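Local coordinates for protein oxalate oxidase 1 (Hordeum vulgare, PDB 1FI2) that oxidises oxalate with molecular oxygen to carbon dioxide and hydrogen peroxide at a manganese centre, and also has superoxide dismutase activity, at residues S73-D78 / V151-Q156; H90-E95 / S155-I160. All coordinates share one frame; numbering follows the deposited sequence.

How the contacts relate
Contact 1 pairs two neighbouring strands, 73-79 and 147-153, of one five-stranded sheet of the cupin beta-jellyroll. Contact 2 joins two loops: 90-95 links strand 84-89 to strand 95-101 and so passes from one sheet to the other, and 155-160, just beyond strand 147-153, leads to the short strand 161-162. The centres lie about 8 Å apart, and the contacts share Ser155 and Gln156. Along the chain the order is 73-78, 90-95, then 151-160. They also touch directly, Asn154 OD1 meeting Thr94 N at 2.6 Å and Phe153 meeting the His90 ring, so segment 151-156, paired with the strand of oxalate-binding Asn75, also meets the loop that bears His90.

Contact 1 (S73-D78 / V151-Q156)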
loop_
_atom_site.group_PDB
_atom_site.type_symbol
_atom_site.label_atom_id
_atom_site.label_comp_id
_atom_site.label_asym_id
_atom_site.label_seq_id
_atom_site.Cartn_x
_atom_site.Cartn_y
_atom_site.Cartn_z
ATOM N N SER A 73 -14.664 -4.921 -7.290
ATOM C CA SER A 73 -15.950 -5.603 -7.202
ATOM C C SER A 73 -17.050 -4.649 -7.666
ATOM O O SER A 73 -16.776 -3.477 -7.927
ATOM C CB SER A 73 -16.235 -6.120 -5.799
ATOM O OG SER A 73 -16.522 -5.060 -4.907
ATOM N N MET A 74 -18.267 -5.157 -7.858
ATOM C CA MET A 74 -19.374 -4.337 -8.322
ATOM C C MET A 74 -20.665 -4.663 -7.573
ATOM O O MET A 74 -20.750 -5.590 -6.775
ATOM C CB MET A 74 -19.692 -4.592 -9.801
ATOM C CG MET A 74 -18.669 -4.150 -10.821
ATOM S SD MET A 74 -19.026 -4.812 -12.458
ATOM C CE MET A 74 -20.093 -3.555 -13.119
ATOM N N ASN A 75 -21.706 -3.896 -7.891
ATOM C CA ASN A 75 -23.058 -4.250 -7.472
ATOM C C ASN A 75 -24.064 -3.469 -8.316
ATOM O O ASN A 75 -23.705 -2.485 -8.957
ATOM C CB ASN A 75 -23.295 -4.084 -5.993
ATOM C CG ASN A 75 -23.507 -2.746 -5.363
ATOM O OD1 ASN A 75 -23.184 -2.582 -4.170
ATOM N ND2 ASN A 75 -24.048 -1.756 -6.062
ATOM N N ARG A 76 -25.296 -3.950 -8.317
ATOM C CA ARG A 76 -26.392 -3.288 -9.017
ATOM C C ARG A 76 -27.452 -2.897 -7.996
ATOM O O ARG A 76 -27.624 -3.598 -6.992
ATOM C CB ARG A 76 -26.978 -4.225 -10.074
ATOM C CG ARG A 76 -28.317 -3.782 -10.636
ATOM C CD ARG A 76 -28.835 -4.765 -11.684
ATOM N NE ARG A 76 -30.135 -4.327 -12.179
ATOM C CZ ARG A 76 -30.600 -4.449 -13.414
ATOM N NH1 ARG A 76 -29.874 -5.012 -14.368
ATOM N NH2 ARG A 76 -31.813 -3.988 -13.701
ATOM N N VAL A 77 -28.038 -1.705 -8.122
ATOM C CA VAL A 77 -29.112 -1.305 -7.214
ATOM C C VAL A 77 -30.323 -0.864 -8.041
ATOM O O VAL A 77 -30.197 -0.033 -8.940
ATOM C CB VAL A 77 -28.740 -0.190 -6.225
ATOM C CG1 VAL A 77 -29.849 0.007 -5.197
ATOM C CG2 VAL A 77 -27.433 -0.467 -5.489
ATOM N N ASP A 78 -31.474 -1.465 -7.759
ATOM C CA ASP A 78 -32.725 -1.133 -8.437
ATOM C C ASP A 78 -33.644 -0.398 -7.466
ATOM O O ASP A 78 -33.630 -0.678 -6.269
ATOM C CB ASP A 78 -33.427 -2.383 -8.967
ATOM C CG ASP A 78 -32.654 -3.041 -10.095
ATOM O OD1 ASP A 78 -32.772 -2.567 -11.244
ATOM O OD2 ASP A 78 -31.930 -4.017 -9.828
ATOM N N VAL A 151 -22.546 0.084 -9.955
ATOM C CA VAL A 151 -21.371 0.735 -9.395
ATOM C C VAL A 151 -20.201 -0.239 -9.259
ATOM O O VAL A 151 -20.380 -1.454 -9.185
ATOM C CB VAL A 151 -21.651 1.379 -8.025
ATOM C CG1 VAL A 151 -22.903 2.249 -8.019
ATOM C CG2 VAL A 151 -21.760 0.328 -6.927
ATOM N N SER A 152 -19.001 0.322 -9.168
ATOM C CA SER A 152 -17.785 -0.446 -8.962
ATOM C C SER A 152 -17.102 0.080 -7.699
ATOM O O SER A 152 -17.345 1.211 -7.286
ATOM C CB SER A 152 -16.822 -0.351 -10.139
ATOM O OG SER A 152 -17.388 -0.876 -11.325
ATOM N N PHE A 153 -16.291 -0.771 -7.088
ATOM C CA PHE A 153 -15.574 -0.421 -5.876
ATOM C C PHE A 153 -14.096 -0.778 -6.042
ATOM O O PHE A 153 -13.752 -1.702 -6.776
ATOM C CB PHE A 153 -16.074 -1.174 -4.642
ATOM C CG PHE A 153 -17.525 -0.971 -4.315
ATOM C CD1 PHE A 153 -18.488 -1.810 -4.849
ATOM C CD2 PHE A 153 -17.922 0.061 -3.478
ATOM C CE1 PHE A 153 -19.826 -1.623 -4.559
ATOM C CE2 PHE A 153 -19.260 0.252 -3.186
ATOM C CZ PHE A 153 -20.212 -0.592 -3.720
ATOM N N ASN A 154 -13.277 -0.159 -5.200
ATOM C CA ASN A 154 -11.844 -0.453 -5.239
ATOM C C ASN A 154 -11.441 -1.400 -4.114
ATOM O O ASN A 154 -10.377 -1.311 -3.523
ATOM C CB ASN A 154 -11.029 0.815 -5.263
ATOM C CG ASN A 154 -10.943 1.728 -4.084
ATOM O OD1 ASN A 154 -11.880 1.877 -3.321
ATOM N ND2 ASN A 154 -9.767 2.354 -3.976
ATOM N N SER A 155 -12.292 -2.391 -3.908
ATOM C CA SER A 155 -12.102 -3.460 -2.960
ATOM C C SER A 155 -12.932 -4.662 -3.413
ATOM O O SER A 155 -13.996 -4.508 -4.016
ATOM C CB SER A 155 -12.529 -3.081 -1.538
ATOM O OG SER A 155 -12.364 -4.212 -0.685
ATOM N N GLN A 156 -12.454 -5.857 -3.086
ATOM C CA GLN A 156 -13.184 -7.086 -3.372
ATOM C C GLN A 156 -14.312 -7.273 -2.355
ATOM O O GLN A 156 -15.217 -8.085 -2.544
ATOM C CB GLN A 156 -12.251 -8.301 -3.326
ATOM C CG GLN A 156 -11.707 -8.619 -1.940
ATOM C CD GLN A 156 -10.765 -9.806 -1.937
ATOM O OE1 GLN A 156 -9.846 -9.855 -2.748
ATOM N NE2 GLN A 156 -10.976 -10.749 -1.025
#
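Asn75 sets its amide at the edge of the Phe153 ring and alongside Val151, and the two ends of that amide meet different neighbours. The oxygen OD1 comes to the edge of the Phe153 ring, 3.5 Å from Phe153 CE1, with amide and ring planes 71° apart. The nitrogen ND2 lies against a methyl, 3.2 Å from Val151 CG2; here the two side chains run side by side and point the same way. On Asn75, chi1 of 77° puts CG between the backbone N and the carbonyl carbon, on the sheet face shared with Val151 and Phe153. Met74 and Ser152 project from the other face, where Met74 CG rests 3.6 Å from Ser152 OG, and this side packs against Ile96 of a second subunit.

Beneath the side chains the strands are antiparallel. Asn75 and Val151 form a hydrogen-bonded pair, with Val151 N giving to Asn75 O at 3.0 Å. At the Ser73-Phe153 pair, Phe153 N gives to Ser73 O at 2.9 Å, while the return bond from Ser73 N to Phe153 O is weak.

Beyond the end of strand 147-153, at Ser155, the link is made by the Ser73 side chain: OG donates to Ser155 O at 2.7 Å, in the plane of that carbonyl, so the chain is gripped as it turns away. An alanine here would probably leave the Ser155 carbonyl without this donor and the turn after Phe153 less firmly held to strand 73-78.

Asn75 binds oxalate, and the Phe153 ring lies edge-to-face with that of His90, a manganese ligand. With a methyl at one end of the amide and a ring edge at the other, the contact probably limits where the Asn75 amide can sit.

Contact 2 (H90-E95 / S155-I160); sequences HPRATE and SQNPGI. With MN (manganese (II) ion), chain B.
His90 ND1 donates to Gly159 O at 2.8 Å, with the oxygen in the ring plane and the N-H in the plane of the carbonyl. A second main-chain acceptor, Pro158 O, receives Arg92 N at 3.1 Å. The third, Asn157 O, is gripped side-on by Arg92: NE and NH2 both donate to it, NE nearly in line with the C=O bond and NH2 from above the carbonyl plane. The Arg92 chain bends at chi3 (-58°), bringing NE toward Asn157 O; NE also donates to a water that lies 2.8 Å from Asn157 O. The remaining nitrogen, NH1, forms a salt bridge with Asp8 of a third subunit, bringing the loop into the hexamer contacts.

Residues 90-93 make a type I beta turn in the loop that bears the cupin metal ligand His90 and runs on to Glu95. Manganese is bound by His90 NE2 at 2.3 Å, by Glu95 OE1 and by two waters, with His88 and His137 completing the site. With ND1 on Gly159 O and NE2 on the metal, the imidazole is fixed against rotation, and that carbonyl is likely to make it a somewhat stronger donor to the metal.

The apolar contacts belong to Ala93, whose CB touches Ser155 CB at 3.7 Å and Pro158 CB at 3.8 Å. Pro91 CD makes a van der Waals contact with the Pro158 carbonyl, 3.3 Å from Pro158 O. At Gly159, phi is positive (84°), and a CB there would run into Arg92 NH2.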
loop_
_atom_site.group_PDB
_atom_site.type_symbol
_atom_site.label_atom_id
_atom_site.label_comp_id
_atom_site.label_asym_id
_atom_site.label_seq_id
_atom_site.Cartn_x
_atom_site.Cartn_y
_atom_site.Cartn_z
ATOM N N HIS A 90 -19.248 2.649 3.122
ATOM C CA HIS A 90 -18.384 1.525 2.782
ATOM C C HIS A 90 -17.068 1.731 3.524
ATOM O O HIS A 90 -16.304 2.643 3.200
ATOM C CB HIS A 90 -18.116 1.423 1.270
ATOM C CG HIS A 90 -19.415 1.359 0.522
ATOM N ND1 HIS A 90 -20.228 0.250 0.569
ATOM C CD2 HIS A 90 -20.059 2.268 -0.240
ATOM C CE1 HIS A 90 -21.323 0.474 -0.134
ATOM N NE2 HIS A 90 -21.247 1.697 -0.633
ATOM N N PRO A 91 -16.797 0.902 4.529
ATOM C CA PRO A 91 -15.620 1.037 5.345
ATOM C C PRO A 91 -14.296 0.843 4.638
ATOM O O PRO A 91 -13.282 1.309 5.172
ATOM C CB PRO A 91 -15.775 -0.026 6.437
ATOM C CG PRO A 91 -16.828 -0.958 5.966
ATOM C CD PRO A 91 -17.683 -0.192 4.994
ATOM N N ARG A 92 -14.255 0.077 3.548
ATOM C CA ARG A 92 -12.973 -0.252 2.931
ATOM C C ARG A 92 -12.867 0.079 1.454
ATOM O O ARG A 92 -12.025 -0.523 0.766
ATOM C CB ARG A 92 -12.683 -1.745 3.183
ATOM C CG ARG A 92 -12.354 -2.085 4.629
ATOM C CD ARG A 92 -12.209 -3.575 4.859
ATOM N NE ARG A 92 -13.382 -4.336 4.495
ATOM C CZ ARG A 92 -14.456 -4.617 5.208
ATOM N NH1 ARG A 92 -14.598 -4.204 6.462
ATOM N NH2 ARG A 92 -15.412 -5.345 4.648
ATOM N N ALA A 93 -13.610 1.076 0.961
ATOM C CA ALA A 93 -13.487 1.411 -0.453
ATOM C C ALA A 93 -14.178 2.687 -0.913
ATOM O O ALA A 93 -15.183 3.125 -0.374
ATOM C CB ALA A 93 -14.085 0.268 -1.287
ATOM N N THR A 94 -13.666 3.180 -2.039
ATOM C CA THR A 94 -14.270 4.249 -2.819
ATOM C C THR A 94 -15.251 3.600 -3.797
ATOM O O THR A 94 -14.988 2.505 -4.291
ATOM C CB THR A 94 -13.216 5.030 -3.628
ATOM O OG1 THR A 94 -12.312 5.722 -2.752
ATOM C CG2 THR A 94 -13.857 6.053 -4.561
ATOM N N GLU A 95 -16.365 4.259 -4.071
ATOM C CA GLU A 95 -17.360 3.760 -5.014
ATOM C C GLU A 95 -17.446 4.694 -6.219
ATOM O O GLU A 95 -17.374 5.916 -6.088
ATOM C CB GLU A 95 -18.722 3.637 -4.332
ATOM C CG GLU A 95 -19.914 3.331 -5.216
ATOM C CD GLU A 95 -21.237 3.430 -4.484
ATOM O OE1 GLU A 95 -21.221 3.554 -3.242
ATOM O OE2 GLU A 95 -22.308 3.402 -5.122
ATOM N N SER A 155 -12.292 -2.391 -3.908
ATOM C CA SER A 155 -12.102 -3.460 -2.960
ATOM C C SER A 155 -12.932 -4.662 -3.413
ATOM O O SER A 155 -13.996 -4.508 -4.016
ATOM C CB SER A 155 -12.529 -3.081 -1.538
ATOM O OG SER A 155 -12.364 -4.212 -0.685
ATOM N N GLN A 156 -12.454 -5.857 -3.086
ATOM C CA GLN A 156 -13.184 -7.086 -3.372
ATOM C C GLN A 156 -14.312 -7.273 -2.355
ATOM O O GLN A 156 -15.217 -8.085 -2.544
ATOM C CB GLN A 156 -12.251 -8.301 -3.326
ATOM C CG GLN A 156 -11.707 -8.619 -1.940
ATOM C CD GLN A 156 -10.765 -9.806 -1.937
ATOM O OE1 GLN A 156 -9.846 -9.855 -2.748
ATOM N NE2 GLN A 156 -10.976 -10.749 -1.025
ATOM N N ASN A 157 -14.237 -6.555 -1.243
ATOM C CA ASN A 157 -15.217 -6.629 -0.167
ATOM C C ASN A 157 -15.298 -5.280 0.531
ATOM O O ASN A 157 -14.755 -5.068 1.617
ATOM C CB ASN A 157 -14.789 -7.737 0.801
ATOM C CG ASN A 157 -15.816 -8.071 1.854
ATOM O OD1 ASN A 157 -15.493 -8.445 2.988
ATOM N ND2 ASN A 157 -17.080 -7.951 1.472
ATOM N N PRO A 158 -15.982 -4.315 -0.087
ATOM C CA PRO A 158 -16.108 -2.979 0.451
ATOM C C PRO A 158 -16.750 -2.897 1.824
ATOM O O PRO A 158 -16.364 -2.052 2.638
ATOM C CB PRO A 158 -16.929 -2.210 -0.583
ATOM C CG PRO A 158 -17.512 -3.219 -1.498
ATOM C CD PRO A 158 -16.667 -4.457 -1.396
ATOM N N GLY A 159 -17.744 -3.743 2.055
ATOM C CA GLY A 159 -18.506 -3.761 3.295
ATOM C C GLY A 159 -19.612 -2.707 3.206
ATOM O O GLY A 159 -19.498 -1.784 2.403
ATOM N N ILE A 160 -20.689 -2.894 3.968
ATOM C CA ILE A 160 -21.712 -1.846 3.975
ATOM C C ILE A 160 -22.247 -1.638 5.386
ATOM O O ILE A 160 -22.639 -2.567 6.083
ATOM C CB ILE A 160 -22.840 -2.068 2.963
ATOM C CG1 ILE A 160 -23.838 -0.900 3.028
ATOM C CG2 ILE A 160 -23.558 -3.380 3.204
ATOM C CD1 ILE A 160 -24.713 -0.765 1.805
HETATM MN MN MN B . -22.725 3.066 -1.737
HETATM O O HOH W 1 -11.984 -4.949 2.066
HETATM O O HOH W 2 -24.094 4.017 -3.223
HETATM O O HOH W 3 -23.569 0.871 -2.372
#